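Local coordinates for Phenylalanine/tyrosine ammonia-lyase (Rhodosporidium toruloides, PDB 1Y2M), which catalyses the non-oxidative deamination of L-phenylalanine and L-tyrosine to trans-cinnamate and p-coumarate, working as a homotetramer, at residues A75-R80 and L283-M288; A273-M278 and A416-T421; S277-A282 and A384-E389. One frame throughout, in Å; residues are numbered along the deposited sequence.

Overall arrangement
All three contacts are made by helix 273-303, each with a different partner. Contact 1 joins it to the end of helix 69-77 by a salt bridge and is partly buried. Contacts 2 and 3 are buried and apolar: a valine of helix 416-443 and a leucine of helix 368-391 each lie against a pair of consecutive small residues, the pairs one turn apart on the shared helix. Their centres are about 6 Å apart, and they touch where Val418 CG1 meets Ala279 CB at 3.5 Å. The centre of contact 1 lies about 11 Å from that of contact 3. Charge serves the less buried junction, and methyl groups the buried helix-helix interfaces.

Contact 1 of 3, residues A75-R80 and L283-M288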
ATOM      1  N   ALA B  75      18.279 -29.159   6.032  1.00  9.11           N
ATOM      2  CA  ALA B  75      17.548 -29.832   7.128  1.00  9.71           C
ATOM      3  C   ALA B  75      16.038 -29.679   6.917  1.00 12.24           C
ATOM      4  O   ALA B  75      15.291 -30.616   7.121  1.00 14.91           O
ATOM      5  CB  ALA B  75      17.942 -29.215   8.436  1.00 13.58           C
ATOM      6  N   ALA B  76      15.602 -28.495   6.505  1.00 10.21           N
ATOM      7  CA  ALA B  76      14.162 -28.228   6.344  1.00  9.27           C
ATOM      8  C   ALA B  76      13.531 -29.013   5.196  1.00 11.97           C
ATOM      9  O   ALA B  76      12.445 -29.582   5.352  1.00 11.40           O
ATOM     10  CB  ALA B  76      13.906 -26.756   6.113  1.00 12.03           C
ATOM     11  N   ARG B  77      14.187 -28.967   4.031  1.00 10.40           N
ATOM     12  CA  ARG B  77      13.662 -29.549   2.779  1.00 11.88           C
ATOM     13  C   ARG B  77      14.217 -30.867   2.318  1.00 13.64           C
ATOM     14  O   ARG B  77      13.560 -31.583   1.533  1.00 15.78           O
ATOM     15  CB  ARG B  77      13.969 -28.600   1.653  1.00 14.48           C
ATOM     16  CG  ARG B  77      13.117 -27.412   1.680  1.00 15.03           C
ATOM     17  CD  ARG B  77      13.153 -26.722   0.271  1.00 14.00           C
ATOM     18  NE  ARG B  77      12.239 -25.596   0.343  1.00 15.05           N
ATOM     19  CZ  ARG B  77      12.368 -24.458  -0.322  1.00 12.67           C
ATOM     20  NH1 ARG B  77      13.405 -24.216  -1.113  1.00 14.53           N
ATOM     21  NH2 ARG B  77      11.451 -23.534  -0.156  1.00 11.64           N
ATOM     22  N   LYS B  78      15.449 -31.190   2.695  1.00 14.80           N
ATOM     23  CA  LYS B  78      16.121 -32.368   2.129  1.00 14.93           C
ATOM     24  C   LYS B  78      16.336 -33.536   3.086  1.00 11.87           C
ATOM     25  O   LYS B  78      17.072 -34.492   2.780  1.00 15.37           O
ATOM     26  CB  LYS B  78      17.476 -31.996   1.515  1.00 15.75           C
ATOM     27  CG  LYS B  78      17.483 -30.795   0.596  1.00 18.87           C
ATOM     28  CD  LYS B  78      16.803 -31.090  -0.689  1.00 34.73           C
ATOM     29  CE  LYS B  78      16.930 -29.928  -1.664  1.00 39.74           C
ATOM     30  NZ  LYS B  78      16.560 -30.404  -3.008  1.00 33.25           N
ATOM     31  N   GLY B  79      15.687 -33.482   4.244  1.00 11.34           N
ATOM     32  CA  GLY B  79      15.768 -34.567   5.207  1.00 11.77           C
ATOM     33  C   GLY B  79      17.127 -34.841   5.812  1.00 12.66           C
ATOM     34  O   GLY B  79      17.371 -35.934   6.333  1.00 14.74           O
ATOM     35  N   ARG B  80      18.010 -33.857   5.803  1.00 12.00           N
ATOM     36  CA  ARG B  80      19.328 -34.051   6.359  1.00 13.52           C
ATOM     37  C   ARG B  80      19.277 -34.321   7.837  1.00 10.96           C
ATOM     38  O   ARG B  80      18.536 -33.622   8.546  1.00 11.18           O
ATOM     39  CB  ARG B  80      20.153 -32.804   6.187  1.00 14.02           C
ATOM     40  CG  ARG B  80      21.608 -33.006   6.574  1.00 12.91           C
ATOM     41  CD  ARG B  80      22.303 -31.757   6.240  1.00 12.11           C
ATOM     42  NE  ARG B  80      23.735 -31.795   6.530  1.00 11.70           N
ATOM     43  CZ  ARG B  80      24.492 -30.710   6.455  1.00 13.79           C
ATOM     44  NH1 ARG B  80      23.957 -29.545   6.044  1.00 10.72           N
ATOM     45  NH2 ARG B  80      25.773 -30.790   6.764  1.00 15.45           N
ATOM     46  N   LEU B 283      14.369 -16.538   1.163  1.00  6.94           N
ATOM     47  CA  LEU B 283      15.550 -15.902   0.598  1.00  9.16           C
ATOM     48  C   LEU B 283      16.303 -16.828  -0.340  1.00 10.30           C
ATOM     49  O   LEU B 283      16.719 -16.427  -1.432  1.00 10.40           O
ATOM     50  CB  LEU B 283      16.482 -15.441   1.703  1.00  6.79           C
ATOM     51  CG  LEU B 283      17.728 -14.719   1.159  1.00  8.22           C
ATOM     52  CD1 LEU B 283      17.376 -13.504   0.319  1.00 12.75           C
ATOM     53  CD2 LEU B 283      18.620 -14.291   2.313  1.00 10.72           C
ATOM     54  N   HIS B 284      16.464 -18.090   0.076  1.00  9.83           N
ATOM     55  CA  HIS B 284      17.021 -19.108  -0.817  1.00  9.54           C
ATOM     56  C   HIS B 284      16.312 -19.112  -2.175  1.00  8.79           C
ATOM     57  O   HIS B 284      16.966 -19.040  -3.238  1.00 10.53           O
ATOM     58  CB  HIS B 284      16.921 -20.472  -0.131  1.00  7.48           C
ATOM     59  CG  HIS B 284      17.225 -21.651  -0.996  1.00  8.91           C
ATOM     60  ND1 HIS B 284      16.315 -22.168  -1.893  1.00 12.10           N
ATOM     61  CD2 HIS B 284      18.302 -22.482  -1.021  1.00 13.90           C
ATOM     62  CE1 HIS B 284      16.852 -23.248  -2.462  1.00 10.92           C
ATOM     63  NE2 HIS B 284      18.047 -23.459  -1.954  1.00 13.62           N
ATOM     64  N   ASP B 285      14.991 -19.102  -2.145  1.00  9.13           N
ATOM     65  CA  ASP B 285      14.254 -19.214  -3.396  1.00  9.25           C
ATOM     66  C   ASP B 285      14.394 -17.943  -4.226  1.00 11.05           C
ATOM     67  O   ASP B 285      14.508 -17.997  -5.452  1.00 11.12           O
ATOM     68  CB  ASP B 285      12.796 -19.568  -3.087  1.00  9.07           C
ATOM     69  CG  ASP B 285      12.611 -20.992  -2.573  1.00 14.50           C
ATOM     70  OD1 ASP B 285      13.523 -21.836  -2.657  1.00 10.78           O
ATOM     71  OD2 ASP B 285      11.493 -21.269  -2.109  1.00 14.56           O
ATOM     72  N   ALA B 286      14.410 -16.802  -3.537  1.00  9.40           N
ATOM     73  CA  ALA B 286      14.554 -15.498  -4.191  1.00 10.12           C
ATOM     74  C   ALA B 286      15.880 -15.414  -4.882  1.00  9.44           C
ATOM     75  O   ALA B 286      15.989 -14.855  -5.963  1.00 10.48           O
ATOM     76  CB  ALA B 286      14.388 -14.372  -3.192  1.00 10.02           C
ATOM     77  N   HIS B 287      16.934 -15.943  -4.269  1.00  6.74           N
ATOM     78  CA  HIS B 287      18.258 -15.882  -4.937  1.00  7.77           C
ATOM     79  C   HIS B 287      18.209 -16.587  -6.286  1.00  7.88           C
ATOM     80  O   HIS B 287      18.786 -16.146  -7.292  1.00  8.72           O
ATOM     81  CB  HIS B 287      19.312 -16.595  -4.114  1.00  8.18           C
ATOM     82  CG  HIS B 287      19.835 -15.827  -2.923  1.00  8.49           C
ATOM     83  ND1 HIS B 287      20.307 -14.533  -2.998  1.00 10.87           N
ATOM     84  CD2 HIS B 287      20.072 -16.245  -1.652  1.00 10.26           C
ATOM     85  CE1 HIS B 287      20.762 -14.174  -1.805  1.00 12.53           C
ATOM     86  NE2 HIS B 287      20.639 -15.203  -0.971  1.00 11.54           N
HETATM   87  N   MSE B 288      17.527 -17.739  -6.298  1.00  8.97           N
HETATM   88  CA  MSE B 288      17.447 -18.531  -7.530  1.00  8.61           C
HETATM   89  C   MSE B 288      16.679 -17.785  -8.609  1.00 10.27           C
HETATM   90  O   MSE B 288      17.033 -17.803  -9.779  1.00 10.36           O
HETATM   91  CB  MSE B 288      16.789 -19.894  -7.306  1.00 10.23           C
HETATM   92  CG  MSE B 288      17.360 -20.683  -6.198  1.00  9.43           C
HETATM   93 SE   MSE B 288      19.305 -20.943  -6.362  1.00 21.61          SE
HETATM   94  CE  MSE B 288      19.519 -21.610  -4.471  1.00 20.45           C
TER
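Arg77 and Asp285 form a two-pronged salt bridge between the last turn of helix 69-77 and the long helix 273-303 of the largely helical PAL/histidase fold. The backbones stay well apart, Arg77 CA and His284 CA being 11.5 Å from each other, and the arginine bridges the gap with a chain extended from CG to NE. Its guanidinium meets the carboxylate end-on. NH1 of Arg77 gives a nearly straight bond to Asp285 OD1 (2.8 Å, 174°), while NH2 of Arg77 reaches Asp285 OD2 at 3.0 Å. Both oxygens are approached on their syn sides, and the two flat groups are only 15° from coplanar, so the paired bonds resist rotation of either group. Asp285 OD1 takes a second bond on its anti side, from His284 ND1 at 2.9 Å, well out of the carboxylate plane though within that of the imidazole. A chi1 of 170°, which puts CG opposite the backbone N, holds the His284 ring beside the carboxylate; the methyl CE of Met288, a selenomethionine, lies above one ring face, offset toward its rim. An alanine at Asp285 would remove both oxygens and would probably leave the NH1/NH2 end of Arg77 without its carboxylate, with Glu163 still at NE, and His284 ND1 without its acceptor. Through that bond to Glu163 of helix 162-176 the guanidinium links three helices. His284 also packs against Met51 of helix 44-52 and Asn708 of helix 708-714.

Contact 2 of 3, residues A273-M278 and A416-T421; sequences AVSASM and AAVANT
Val418 is the residue through which 416-421, the first turns of helix 416-443, meets 273-278, the first turns of helix 273-303, a buried helix-helix junction within the largely helical PAL/histidase fold. Ahead of it in the chain, Ala416 and Ala417 pack on the second subunit, against its Gln370 and His322 respectively, and Ala417 also touches Val385 of helix 368-391. Val418 then points its CB toward the other helix and divides its two methyls. Val418 CG1, anti to the backbone N (chi1 178°), lies against the backbone of Ser275, 3.6 Å from Ser275 O, and also meets Ser275 CB at 4.0 Å. Val418 CG2 takes the other direction and reaches Ala276 CB at 4.3 Å. The branched side chain therefore straddles two consecutive residues, and their small size lets the backbones come close: Ala276 CA and Val418 CA are 6.1 Å apart. Ala419 turns its CB away from this interface and packs on Thr489. Asn420 likewise serves the assembly, its ND2 hydrogen-bonding to Asp378 of the second subunit. Thr421 ends the segment by turning its hydroxyl back along its own helix, where Thr421 OG1 donates to Val418 O at 2.7 Å; its side chain lies against Ala382 and Val385 of helix 368-391. Across the contact, the side chain of Ser275 lies about 12 Å from that of Asn270, which probably binds cinnamate. In one of its two conformers Ser275 OG bonds to Thr272 O, just ahead of its own helix, and the valine meets mainly CB and the backbone carbonyl, with OG at the margin. No hydrogen bond joins the segments, so their pairing rests on shape and small side chains.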
ATOM      1  N   ALA B 273      12.703 -18.343  15.752  1.00  7.86           N
ATOM      2  CA  ALA B 273      13.027 -19.467  14.865  1.00 10.31           C
ATOM      3  C   ALA B 273      12.060 -19.728  13.734  1.00  9.53           C
ATOM      4  O   ALA B 273      12.441 -20.225  12.686  1.00 10.25           O
ATOM      5  CB  ALA B 273      13.264 -20.728  15.658  1.00 10.82           C
ATOM      6  N   VAL B 274      10.764 -19.461  13.936  1.00  8.45           N
ATOM      7  CA  VAL B 274       9.793 -19.811  12.915  1.00  6.58           C
ATOM      8  C   VAL B 274       9.878 -18.801  11.772  1.00  8.79           C
ATOM      9  O   VAL B 274       9.988 -19.173  10.607  1.00  9.01           O
ATOM     10  CB  VAL B 274       8.403 -19.872  13.511  1.00  8.62           C
ATOM     11  CG1 VAL B 274       7.378 -20.185  12.423  1.00  8.56           C
ATOM     12  CG2 VAL B 274       8.352 -20.900  14.680  1.00  9.93           C
ATOM     13  N   SER B 275       9.865 -17.517  12.101  0.50  8.78           N
ATOM     14  CA  SER B 275      10.039 -16.506  11.052  0.50  7.94           C
ATOM     15  C   SER B 275      11.404 -16.604  10.386  0.50  8.83           C
ATOM     16  O   SER B 275      11.509 -16.474   9.159  0.50  9.89           O
ATOM     17  CB  SER B 275       9.818 -15.107  11.614  0.50  8.05           C
ATOM     18  OG  SER B 275      10.634 -14.925  12.748  0.50  7.68           O
ATOM     19  N   ALA B 276      12.459 -16.848  11.166  1.00 10.27           N
ATOM     20  CA  ALA B 276      13.792 -17.039  10.560  1.00  8.13           C
ATOM     21  C   ALA B 276      13.794 -18.258   9.603  1.00  8.86           C
ATOM     22  O   ALA B 276      14.446 -18.252   8.537  1.00  9.30           O
ATOM     23  CB  ALA B 276      14.839 -17.189  11.623  1.00  9.42           C
ATOM     24  N   SER B 277      13.139 -19.331  10.018  1.00  9.29           N
ATOM     25  CA  SER B 277      13.056 -20.496   9.150  1.00  8.37           C
ATOM     26  C   SER B 277      12.386 -20.126   7.822  1.00  7.80           C
ATOM     27  O   SER B 277      12.911 -20.344   6.720  1.00  9.37           O
ATOM     28  CB  SER B 277      12.244 -21.584   9.809  1.00  9.55           C
ATOM     29  OG  SER B 277      12.105 -22.629   8.867  1.00  8.54           O
HETATM   30  N   MSE B 278      11.172 -19.599   7.906  1.00  8.60           N
HETATM   31  CA  MSE B 278      10.447 -19.289   6.666  1.00  8.22           C
HETATM   32  C   MSE B 278      11.167 -18.253   5.797  1.00  8.93           C
HETATM   33  O   MSE B 278      11.165 -18.344   4.546  1.00  9.72           O
HETATM   34  CB  MSE B 278       9.025 -18.821   6.934  1.00 10.34           C
HETATM   35  CG  MSE B 278       8.208 -18.861   5.680  1.00 10.29           C
HETATM   36 SE   MSE B 278       6.293 -18.770   6.100  1.00 20.37          SE
HETATM   37  CE  MSE B 278       5.557 -19.655   4.417  1.00  9.77           C
ATOM     38  N   ALA B 416      12.639  -8.050  14.207  1.00  8.96           N
ATOM     39  CA  ALA B 416      12.684  -6.952  13.228  1.00  8.05           C
ATOM     40  C   ALA B 416      13.757  -7.198  12.182  1.00  7.40           C
ATOM     41  O   ALA B 416      13.557  -6.939  10.999  1.00  9.86           O
ATOM     42  CB  ALA B 416      12.857  -5.636  13.904  1.00  8.11           C
ATOM     43  N   ALA B 417      14.848  -7.826  12.566  1.00  8.65           N
ATOM     44  CA  ALA B 417      15.911  -8.113  11.570  1.00  7.97           C
ATOM     45  C   ALA B 417      15.324  -9.035  10.500  1.00  9.79           C
ATOM     46  O   ALA B 417      15.562  -8.807   9.301  1.00  9.99           O
ATOM     47  CB  ALA B 417      17.060  -8.768  12.233  1.00 12.71           C
ATOM     48  N   VAL B 418      14.486  -9.995  10.908  1.00  9.12           N
ATOM     49  CA  VAL B 418      13.899 -10.963   9.952  1.00  9.66           C
ATOM     50  C   VAL B 418      12.859 -10.257   9.095  1.00  8.07           C
ATOM     51  O   VAL B 418      12.821 -10.446   7.866  1.00  9.86           O
ATOM     52  CB  VAL B 418      13.235 -12.177  10.639  1.00 10.21           C
ATOM     53  CG1 VAL B 418      12.618 -13.086   9.608  1.00  9.08           C
ATOM     54  CG2 VAL B 418      14.229 -12.903  11.532  1.00 11.08           C
ATOM     55  N   ALA B 419      11.992  -9.448   9.741  1.00  8.36           N
ATOM     56  CA  ALA B 419      10.920  -8.787   9.009  1.00  9.83           C
ATOM     57  C   ALA B 419      11.558  -7.882   7.961  1.00 10.28           C
ATOM     58  O   ALA B 419      11.086  -7.847   6.793  1.00  9.26           O
ATOM     59  CB  ALA B 419      10.108  -7.976   9.937  1.00 10.85           C
ATOM     60  N   ASN B 420      12.644  -7.212   8.355  1.00 10.66           N
ATOM     61  CA  ASN B 420      13.390  -6.325   7.442  1.00 11.33           C
ATOM     62  C   ASN B 420      13.791  -7.023   6.165  1.00  8.84           C
ATOM     63  O   ASN B 420      13.574  -6.511   5.058  1.00 11.12           O
ATOM     64  CB  ASN B 420      14.641  -5.779   8.181  1.00 13.85           C
ATOM     65  CG  ASN B 420      15.611  -4.924   7.284  1.00 17.16           C
ATOM     66  OD1 ASN B 420      16.640  -5.449   6.790  1.00 24.06           O
ATOM     67  ND2 ASN B 420      15.347  -3.616   7.178  1.00 17.27           N
ATOM     68  N   THR B 421      14.347  -8.214   6.293  1.00  7.28           N
ATOM     69  CA  THR B 421      14.783  -8.937   5.111  1.00  9.41           C
ATOM     70  C   THR B 421      13.615  -9.262   4.202  1.00 10.54           C
ATOM     71  O   THR B 421      13.724  -9.266   2.956  1.00 10.24           O
ATOM     72  CB  THR B 421      15.541 -10.247   5.434  1.00  7.36           C
ATOM     73  OG1 THR B 421      14.693 -11.236   6.029  1.00  8.58           O
ATOM     74  CG2 THR B 421      16.712  -9.939   6.384  1.00  9.86           C
TER

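Contact 3 of 3, residues S277-A282 and A384-E389; sequences SMATLA and AVLTIE
Leu386 of helix 368-391 lays its branched end on helix 273-303 at Ala279 and Thr280, joining two long helices of the PAL/histidase fold. Leu386 CD1 makes the closest approach, 3.5 Å from Ala279 O and 3.9 Å from Ala279 CB. The other methyl, Leu386 CD2, also reaches Ala279 CB at 4.1 Å, so both methyls meet this alanine. Leu386 CD1 lies, in addition, 3.9 Å from the backbone N of Thr280. With CG anti to its carbonyl carbon (chi1 -74°) and CD1 continuing the extended chain, the leucine spans the gap between Thr280 CA and Leu386 CA, 6.8 Å apart. Thr280 OG1 is tied to Ala276 O, one turn back along the same helix, and its side chain packs on Leu69 and Val72 of helix 69-77. Ala279 is covered further by Val418 and Met422 of helix 416-443. Beyond Leu386, Glu389 OE2 bonds to Thr272 while OE1 forms a salt bridge to Arg320 of the second subunit, linking this helix to another chain of the tetramer. Between the segments themselves no hydrogen bond forms; methyl packing joins the helices, and the polar groups nearby find their partners elsewhere.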
ATOM      1  N   SER B 277      13.139 -19.331  10.018  1.00  9.29           N
ATOM      2  CA  SER B 277      13.056 -20.496   9.150  1.00  8.37           C
ATOM      3  C   SER B 277      12.386 -20.126   7.822  1.00  7.80           C
ATOM      4  O   SER B 277      12.911 -20.344   6.720  1.00  9.37           O
ATOM      5  CB  SER B 277      12.244 -21.584   9.809  1.00  9.55           C
ATOM      6  OG  SER B 277      12.105 -22.629   8.867  1.00  8.54           O
HETATM    7  N   MSE B 278      11.172 -19.599   7.906  1.00  8.60           N
HETATM    8  CA  MSE B 278      10.447 -19.289   6.666  1.00  8.22           C
HETATM    9  C   MSE B 278      11.167 -18.253   5.797  1.00  8.93           C
HETATM   10  O   MSE B 278      11.165 -18.344   4.546  1.00  9.72           O
HETATM   11  CB  MSE B 278       9.025 -18.821   6.934  1.00 10.34           C
HETATM   12  CG  MSE B 278       8.208 -18.861   5.680  1.00 10.29           C
HETATM   13 SE   MSE B 278       6.293 -18.770   6.100  1.00 20.37          SE
HETATM   14  CE  MSE B 278       5.557 -19.655   4.417  1.00  9.77           C
ATOM     15  N   ALA B 279      11.756 -17.269   6.467  1.00  8.92           N
ATOM     16  CA  ALA B 279      12.546 -16.255   5.812  1.00  8.72           C
ATOM     17  C   ALA B 279      13.771 -16.839   5.097  1.00  9.94           C
ATOM     18  O   ALA B 279      14.121 -16.397   4.005  1.00  9.63           O
ATOM     19  CB  ALA B 279      12.932 -15.147   6.798  1.00  8.07           C
ATOM     20  N   THR B 280      14.446 -17.801   5.724  1.00  8.02           N
ATOM     21  CA  THR B 280      15.601 -18.445   5.093  1.00 10.26           C
ATOM     22  C   THR B 280      15.190 -19.177   3.833  1.00  8.37           C
ATOM     23  O   THR B 280      15.843 -19.046   2.790  1.00 10.26           O
ATOM     24  CB  THR B 280      16.289 -19.427   6.065  1.00 10.99           C
ATOM     25  OG1 THR B 280      16.848 -18.701   7.169  1.00  9.87           O
ATOM     26  CG2 THR B 280      17.328 -20.179   5.332  1.00 10.32           C
ATOM     27  N   LEU B 281      14.085 -19.926   3.882  1.00  7.62           N
ATOM     28  CA  LEU B 281      13.581 -20.628   2.712  1.00  8.64           C
ATOM     29  C   LEU B 281      13.223 -19.640   1.612  1.00  9.08           C
ATOM     30  O   LEU B 281      13.511 -19.881   0.421  1.00  9.89           O
ATOM     31  CB  LEU B 281      12.407 -21.496   3.124  1.00 10.59           C
ATOM     32  CG  LEU B 281      12.853 -22.622   4.080  1.00  9.98           C
ATOM     33  CD1 LEU B 281      11.632 -23.163   4.783  1.00 13.78           C
ATOM     34  CD2 LEU B 281      13.561 -23.756   3.336  1.00 15.84           C
ATOM     35  N   ALA B 282      12.580 -18.541   1.999  1.00  9.57           N
ATOM     36  CA  ALA B 282      12.158 -17.536   1.021  1.00  9.75           C
ATOM     37  C   ALA B 282      13.344 -16.826   0.370  1.00  9.24           C
ATOM     38  O   ALA B 282      13.367 -16.576  -0.848  1.00  9.64           O
ATOM     39  CB  ALA B 282      11.200 -16.572   1.650  1.00 11.19           C
ATOM     40  N   ALA B 384      23.271 -11.687   4.732  1.00  9.06           N
ATOM     41  CA  ALA B 384      24.135 -11.436   5.884  1.00  9.53           C
ATOM     42  C   ALA B 384      23.318 -11.369   7.174  1.00  9.57           C
ATOM     43  O   ALA B 384      23.711 -11.945   8.197  1.00  8.70           O
ATOM     44  CB  ALA B 384      24.895 -10.179   5.681  1.00  8.88           C
ATOM     45  N   VAL B 385      22.166 -10.704   7.121  1.00  8.34           N
ATOM     46  CA  VAL B 385      21.297 -10.552   8.318  1.00  9.16           C
ATOM     47  C   VAL B 385      20.786 -11.924   8.791  1.00  9.47           C
ATOM     48  O   VAL B 385      20.859 -12.295   9.993  1.00  8.07           O
ATOM     49  CB  VAL B 385      20.154  -9.553   8.029  1.00  8.54           C
ATOM     50  CG1 VAL B 385      19.168  -9.536   9.159  1.00 13.91           C
ATOM     51  CG2 VAL B 385      20.716  -8.196   7.709  1.00 10.68           C
ATOM     52  N   LEU B 386      20.191 -12.683   7.878  1.00  8.11           N
ATOM     53  CA  LEU B 386      19.564 -13.950   8.242  1.00  9.67           C
ATOM     54  C   LEU B 386      20.621 -14.961   8.657  1.00  8.94           C
ATOM     55  O   LEU B 386      20.345 -15.830   9.489  1.00 11.18           O
ATOM     56  CB  LEU B 386      18.734 -14.506   7.091  1.00 10.22           C
ATOM     57  CG  LEU B 386      17.408 -13.835   6.790  1.00 11.79           C
ATOM     58  CD1 LEU B 386      16.635 -14.575   5.713  1.00 11.93           C
ATOM     59  CD2 LEU B 386      16.578 -13.758   8.075  1.00 12.99           C
ATOM     60  N   THR B 387      21.836 -14.855   8.135  1.00  9.79           N
ATOM     61  CA  THR B 387      22.875 -15.777   8.572  1.00  8.89           C
ATOM     62  C   THR B 387      23.156 -15.607  10.077  1.00 10.06           C
ATOM     63  O   THR B 387      23.272 -16.573  10.845  1.00 10.65           O
ATOM     64  CB  THR B 387      24.160 -15.606   7.753  1.00  9.18           C
ATOM     65  OG1 THR B 387      23.902 -15.977   6.388  1.00  8.99           O
ATOM     66  CG2 THR B 387      25.262 -16.523   8.273  1.00 11.45           C
ATOM     67  N   ILE B 388      23.277 -14.360  10.506  1.00  8.44           N
ATOM     68  CA  ILE B 388      23.472 -14.080  11.948  1.00  7.37           C
ATOM     69  C   ILE B 388      22.240 -14.523  12.719  1.00 10.72           C
ATOM     70  O   ILE B 388      22.359 -15.150  13.800  1.00 10.61           O
ATOM     71  CB  ILE B 388      23.781 -12.607  12.189  1.00  7.61           C
ATOM     72  CG1 ILE B 388      25.194 -12.318  11.734  1.00  8.87           C
ATOM     73  CG2 ILE B 388      23.663 -12.274  13.690  1.00 11.42           C
ATOM     74  CD1 ILE B 388      25.598 -10.886  11.804  1.00 18.24           C
ATOM     75  N   GLU B 389      21.056 -14.213  12.181  1.00 10.36           N
ATOM     76  CA  GLU B 389      19.818 -14.486  12.928  1.00  8.77           C
ATOM     77  C   GLU B 389      19.604 -15.983  13.093  1.00  9.64           C
ATOM     78  O   GLU B 389      19.306 -16.449  14.183  1.00 12.64           O
ATOM     79  CB  GLU B 389      18.624 -13.800  12.245  1.00 10.08           C
ATOM     80  CG  GLU B 389      17.320 -13.884  13.014  1.00 12.52           C
ATOM     81  CD  GLU B 389      17.274 -13.061  14.265  1.00 12.21           C
ATOM     82  OE1 GLU B 389      18.273 -12.419  14.572  1.00 10.93           O
ATOM     83  OE2 GLU B 389      16.206 -13.091  14.929  1.00 12.82           O
TER